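Local structure of ArtJ (Geobacillus stearothermophilus, 2PVU) at residues D122-A127 with E224-I229. The protein binds the basic amino acids arginine, lysine and histidine as the solute-binding component of an ABC transport system. Numbering follows the deposited sequence. Where two conformers were deposited one is given.
With SO4 (sulfate ion), chain C.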
# COMPACT_ATOMS: atom_id res chain seq x y z
N ASP A 122 12.83 3.52 7.09
CA ASP A 122 13.55 2.88 5.99
C ASP A 122 12.58 1.99 5.19
O ASP A 122 11.59 1.51 5.73
CB ASP A 122 14.70 2.03 6.52
CG ASP A 122 15.73 2.85 7.26
OD1 ASP A 122 16.09 3.94 6.77
OD2 ASP A 122 16.21 2.39 8.32
N PRO A 123 12.87 1.77 3.91
CA PRO A 123 11.88 0.99 3.12
C PRO A 123 11.75 -0.44 3.58
O PRO A 123 12.72 -1.04 4.05
CB PRO A 123 12.43 1.02 1.70
CG PRO A 123 13.74 1.68 1.72
CD PRO A 123 14.02 2.25 3.10
N TYR A 124 10.56 -0.99 3.46
CA TYR A 124 10.38 -2.40 3.81
C TYR A 124 9.80 -3.24 2.69
O TYR A 124 9.52 -4.42 2.89
CB TYR A 124 9.50 -2.52 5.10
CG TYR A 124 8.01 -2.18 4.90
CD1 TYR A 124 7.12 -3.09 4.32
CD2 TYR A 124 7.52 -0.93 5.28
CE1 TYR A 124 5.73 -2.78 4.12
CE2 TYR A 124 6.15 -0.59 5.08
CZ TYR A 124 5.27 -1.49 4.52
OH TYR A 124 3.94 -1.14 4.35
N PHE A 125 9.56 -2.66 1.52
CA PHE A 125 8.96 -3.45 0.39
C PHE A 125 9.23 -2.67 -0.88
O PHE A 125 9.32 -1.45 -0.82
CB PHE A 125 7.43 -3.54 0.61
CG PHE A 125 6.81 -4.77 0.01
CD1 PHE A 125 6.82 -5.97 0.72
CD2 PHE A 125 6.24 -4.73 -1.26
CE1 PHE A 125 6.24 -7.14 0.16
CE2 PHE A 125 5.65 -5.89 -1.83
CZ PHE A 125 5.67 -7.10 -1.10
N GLU A 126 9.36 -3.36 -2.02
CA GLU A 126 9.44 -2.66 -3.30
C GLU A 126 8.27 -3.08 -4.16
O GLU A 126 7.87 -4.28 -4.18
CB GLU A 126 10.77 -2.89 -4.05
CG GLU A 126 10.93 -1.95 -5.29
CD GLU A 126 12.19 -2.20 -6.13
OE1 GLU A 126 12.96 -3.12 -5.82
OE2 GLU A 126 12.41 -1.44 -7.11
N ALA A 127 7.71 -2.11 -4.86
CA ALA A 127 6.49 -2.32 -5.64
C ALA A 127 6.49 -1.46 -6.91
O ALA A 127 7.39 -0.67 -7.13
CB ALA A 127 5.26 -1.94 -4.74
N GLU A 224 8.79 1.74 -6.73
CA GLU A 224 8.25 2.40 -5.53
C GLU A 224 8.69 1.61 -4.32
O GLU A 224 8.77 0.37 -4.41
CB GLU A 224 6.69 2.40 -5.57
CG GLU A 224 6.16 3.36 -6.64
CD GLU A 224 4.63 3.48 -6.66
OE1 GLU A 224 3.95 3.54 -5.61
OE2 GLU A 224 4.10 3.49 -7.79
N TYR A 225 8.93 2.29 -3.19
CA TYR A 225 9.30 1.57 -1.95
C TYR A 225 8.32 1.91 -0.87
O TYR A 225 8.06 3.09 -0.71
CB TYR A 225 10.71 1.99 -1.53
CG TYR A 225 11.73 1.55 -2.56
CD1 TYR A 225 12.35 0.31 -2.44
CD2 TYR A 225 12.02 2.35 -3.68
CE1 TYR A 225 13.29 -0.12 -3.39
CE2 TYR A 225 12.95 1.93 -4.65
CZ TYR A 225 13.57 0.68 -4.49
OH TYR A 225 14.50 0.25 -5.41
N TYR A 226 7.80 0.92 -0.11
CA TYR A 226 6.87 1.25 0.97
C TYR A 226 7.64 1.58 2.24
O TYR A 226 8.73 1.01 2.46
CB TYR A 226 5.98 0.06 1.32
CG TYR A 226 5.07 -0.39 0.23
CD1 TYR A 226 4.78 0.43 -0.87
CD2 TYR A 226 4.45 -1.62 0.35
CE1 TYR A 226 3.90 -0.03 -1.88
CE2 TYR A 226 3.54 -2.07 -0.62
CZ TYR A 226 3.31 -1.31 -1.72
OH TYR A 226 2.42 -1.83 -2.65
N GLY A 227 7.13 2.54 3.01
CA GLY A 227 7.68 2.86 4.35
C GLY A 227 6.52 2.93 5.35
O GLY A 227 5.37 3.17 4.97
N MET A 228 6.83 2.66 6.63
CA MET A 228 5.91 3.02 7.71
C MET A 228 5.97 4.55 7.77
O MET A 228 6.96 5.12 7.35
CB MET A 228 6.37 2.35 9.00
CG MET A 228 5.93 0.86 9.01
SD MET A 228 6.81 -0.08 10.23
CE MET A 228 8.34 -0.48 9.41
N ILE A 229 4.91 5.20 8.21
CA ILE A 229 4.83 6.67 8.14
C ILE A 229 4.53 7.26 9.52
O ILE A 229 3.93 6.60 10.37
CB ILE A 229 3.76 7.08 7.12
CG1 ILE A 229 3.80 8.59 6.83
CG2 ILE A 229 2.34 6.70 7.64
CD1 ILE A 229 2.89 9.00 5.70
S SO4 C . 10.64 -7.57 -1.99
O1 SO4 C . 9.59 -8.34 -1.34
O2 SO4 C . 9.87 -6.64 -2.89
O3 SO4 C . 11.49 -8.56 -2.71
O4 SO4 C . 11.41 -6.84 -0.95
O HOH W 1 3.09 1.40 4.77
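Strands 125-134 and 224-231 pair antiparallel, probably as part of the hinge between the two lobes of this family 3 solute-binding protein, and bring Ala127 and Tyr226 together beside the lysine pocket. Ala127 and Glu224 form a hydrogen-bonded pair: Ala127 N donates to Glu224 O at 2.7 Å, and Glu224 N returns a bond to Ala127 O. Tyr226, a pocket residue touching the bound lysine, lies beside Phe125 with ring planes 13° apart but slid until they barely overlap; the nearest approach is Phe125 CB to Tyr226 CD2 (3.6 Å). The Tyr226 hydroxyl is hydrogen-bonded to Asp196, also of the pocket. On the other face, Glu126, its CG anti to the backbone N (chi1 -170°), lays CG over the Tyr225 ring in the conformer given, 3.9 Å from the centroid, a CH-pi contact. Tyr124 N donates a hydrogen bond to Tyr226 O (2.9 Å). CG of Tyr124 sits between the backbone N and the carbonyl carbon (chi1 71°), which turns the ring's face to Tyr226 CB, while Gly227 C and Met228 N meet its edge. Tyr124 OH is hydrogen-bonded to Asp67. Replacing Tyr124 by an alanine is likely to open a gap beside Tyr226 CB and leave Asp67 without its phenolic partner. That same hydroxyl accepts a bond from a water at 2.7 Å, which also donates to Gly227 O at 2.9 Å.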